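Local structure of Sodium/calcium exchanger regulatory protein 1 (Loligo pealei, 3PPT) at residues E14-D17 with D18-A22. The protein binds fatty acids such as palmitoleate in a beta-barrel, also binds phosphoinositides and, when phosphorylated, stimulates the sodium/calcium exchanger of squid optic nerve. Numbering follows the deposited sequence.
Sequences ENFD and DYMKA. With PAM (palmitoleic acid), chain B.
Met-20 lies over one face of the Phe-16 ring, one helical turn further on, in a Met-aromatic contact. Both belong to helix 16-23, the first of the two helices of the fatty-acid-binding protein fold, and both line the palmitoleic acid pocket. The Met-20 side chain can be followed outward. CB packs against the backbone oxygens of Phe-16 and Asp-17. Met-20 CG lies over the ring, 4.1 Å from the Phe-16 ring centroid, a CH-pi contact. Met-20 SD is also over that face and comes within 3.9 Å of C9 of palmitoleic acid. The chain bends at its last torsion (chi3 -71°), which brings Met-20 CE back to Phe-16 CD2 at 3.7 Å. The Phe-16 ring edge, through CE1, meets C4 of the lipid. Arg-125, which binds the fatty acid, makes a cation-pi contact with the same ring. An alanine in place of Phe-16 would probably leave the Met-20 thioether without its aromatic support and open a gap beside the lipid chain.

The backbone bonds are those of a regular helix. Met-20 N bonds to Phe-16 O at 2.9 Å, and Lys-21 N bonds to Asp-17 O. Asn-15 sits at the N-cap position, but its side chain makes no capping bond; its backbone O accepts from Tyr-19 N. The Tyr-19 side chain runs toward the barrel wall, where its OH bonds to Ser-101.

Next to this lies a polar group. Asp-17 OD1 is held by Arg-30 and Asn-34 of helix 27-35, which ties the two helices together. Asp-17 OD2 forms a long salt bridge with Lys-21 NZ (3.6 Å). One water donates to both Asp-17 OD2 and Asp-18 OD1, bridging two like charges, and accepts a weak bond from Lys-21 NZ. Asn-15 ND2 bonds to Val-122 O in strand 121-130. In one of the two Asn-15 conformers, a second water accepts from Asp-18 N and donates to Asn-15 OD1 at 2.7 Å.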
# COMPACT_ATOMS: atom_id res chain seq x y z
N GLU A 14 -1.31 -6.50 -11.36
CA GLU A 14 -0.47 -7.51 -11.97
C GLU A 14 0.38 -8.18 -10.89
O GLU A 14 1.08 -7.50 -10.13
CB GLU A 14 0.46 -6.86 -13.00
CG GLU A 14 1.45 -7.80 -13.66
CD GLU A 14 2.30 -7.08 -14.68
OE1 GLU A 14 2.01 -7.19 -15.89
OE2 GLU A 14 3.26 -6.39 -14.27
N ASN A 15 0.26 -9.51 -10.81
CA ASN A 15 1.09 -10.36 -9.96
C ASN A 15 0.83 -10.24 -8.46
O ASN A 15 1.69 -10.55 -7.64
CB ASN A 15 2.58 -10.17 -10.27
CG ASN A 15 3.38 -11.44 -10.10
OD1 ASN A 15 2.87 -12.55 -10.28
ND2 ASN A 15 4.66 -11.30 -9.76
N PHE A 16 -0.37 -9.80 -8.09
CA PHE A 16 -0.73 -9.68 -6.67
C PHE A 16 -0.81 -11.05 -5.98
O PHE A 16 -0.43 -11.17 -4.82
CB PHE A 16 -2.05 -8.92 -6.52
CG PHE A 16 -2.39 -8.53 -5.10
CD1 PHE A 16 -1.45 -7.99 -4.24
CD2 PHE A 16 -3.70 -8.65 -4.66
CE1 PHE A 16 -1.81 -7.59 -2.95
CE2 PHE A 16 -4.05 -8.26 -3.38
CZ PHE A 16 -3.11 -7.74 -2.52
N ASP A 17 -1.28 -12.07 -6.68
CA ASP A 17 -1.39 -13.39 -6.06
C ASP A 17 -0.01 -13.92 -5.65
O ASP A 17 0.16 -14.44 -4.54
CB ASP A 17 -2.12 -14.38 -6.98
CG ASP A 17 -2.57 -15.63 -6.25
OD1 ASP A 17 -3.16 -15.50 -5.15
OD2 ASP A 17 -2.34 -16.74 -6.77
N ASP A 18 0.98 -13.80 -6.53
CA ASP A 18 2.33 -14.23 -6.18
C ASP A 18 2.92 -13.40 -5.04
O ASP A 18 3.64 -13.95 -4.20
CB ASP A 18 3.25 -14.24 -7.41
CG ASP A 18 3.16 -15.54 -8.20
OD1 ASP A 18 2.34 -16.42 -7.85
OD2 ASP A 18 3.92 -15.69 -9.18
N TYR A 19 2.63 -12.10 -4.99
CA TYR A 19 3.04 -11.26 -3.87
C TYR A 19 2.47 -11.84 -2.57
O TYR A 19 3.20 -12.06 -1.59
CB TYR A 19 2.61 -9.79 -4.06
CG TYR A 19 3.01 -8.96 -2.86
CD1 TYR A 19 4.26 -8.38 -2.78
CD2 TYR A 19 2.15 -8.82 -1.77
CE1 TYR A 19 4.65 -7.67 -1.67
CE2 TYR A 19 2.53 -8.12 -0.65
CZ TYR A 19 3.78 -7.55 -0.60
OH TYR A 19 4.18 -6.86 0.51
N MET A 20 1.16 -12.09 -2.55
CA MET A 20 0.53 -12.64 -1.36
C MET A 20 1.08 -14.02 -0.98
O MET A 20 1.27 -14.28 0.20
CB MET A 20 -0.98 -12.69 -1.53
CG MET A 20 -1.64 -11.31 -1.50
SD MET A 20 -3.42 -11.41 -1.41
CE MET A 20 -3.80 -12.00 -3.07
N LYS A 21 1.33 -14.88 -1.96
CA LYS A 21 1.93 -16.18 -1.66
C LYS A 21 3.29 -16.01 -1.00
O LYS A 21 3.62 -16.72 -0.05
CB LYS A 21 2.04 -17.04 -2.92
CG LYS A 21 0.70 -17.58 -3.40
CD LYS A 21 0.87 -18.43 -4.65
CE LYS A 21 -0.47 -18.96 -5.12
NZ LYS A 21 -0.34 -19.74 -6.38
N ALA A 22 4.08 -15.05 -1.48
CA ALA A 22 5.43 -14.84 -0.97
C ALA A 22 5.41 -14.37 0.48
O ALA A 22 6.33 -14.68 1.24
CB ALA A 22 6.19 -13.87 -1.84
C1 PAM B . -3.10 -2.58 -2.07
O1 PAM B . -3.17 -1.61 -1.27
O2 PAM B . -3.65 -2.53 -3.20
C2 PAM B . -2.35 -3.84 -1.69
C3 PAM B . -1.96 -3.90 -0.22
C4 PAM B . -1.27 -5.22 0.11
C5 PAM B . -1.02 -5.33 1.62
C6 PAM B . -0.30 -6.60 2.05
C7 PAM B . -1.03 -7.86 1.61
C8 PAM B . -2.42 -7.94 2.23
C9 PAM B . -3.12 -9.18 1.75
C10 PAM B . -4.37 -9.48 2.13
C11 PAM B . -5.16 -8.59 3.06
C12 PAM B . -6.43 -8.13 2.36
C13 PAM B . -6.35 -6.67 1.95
C14 PAM B . -6.48 -5.76 3.17
C15 PAM B . -6.53 -4.31 2.73
C16 PAM B . -7.56 -3.53 3.51
O HOH W 1 0.50 -13.67 -9.45
O HOH W 2 -0.12 -17.12 -8.31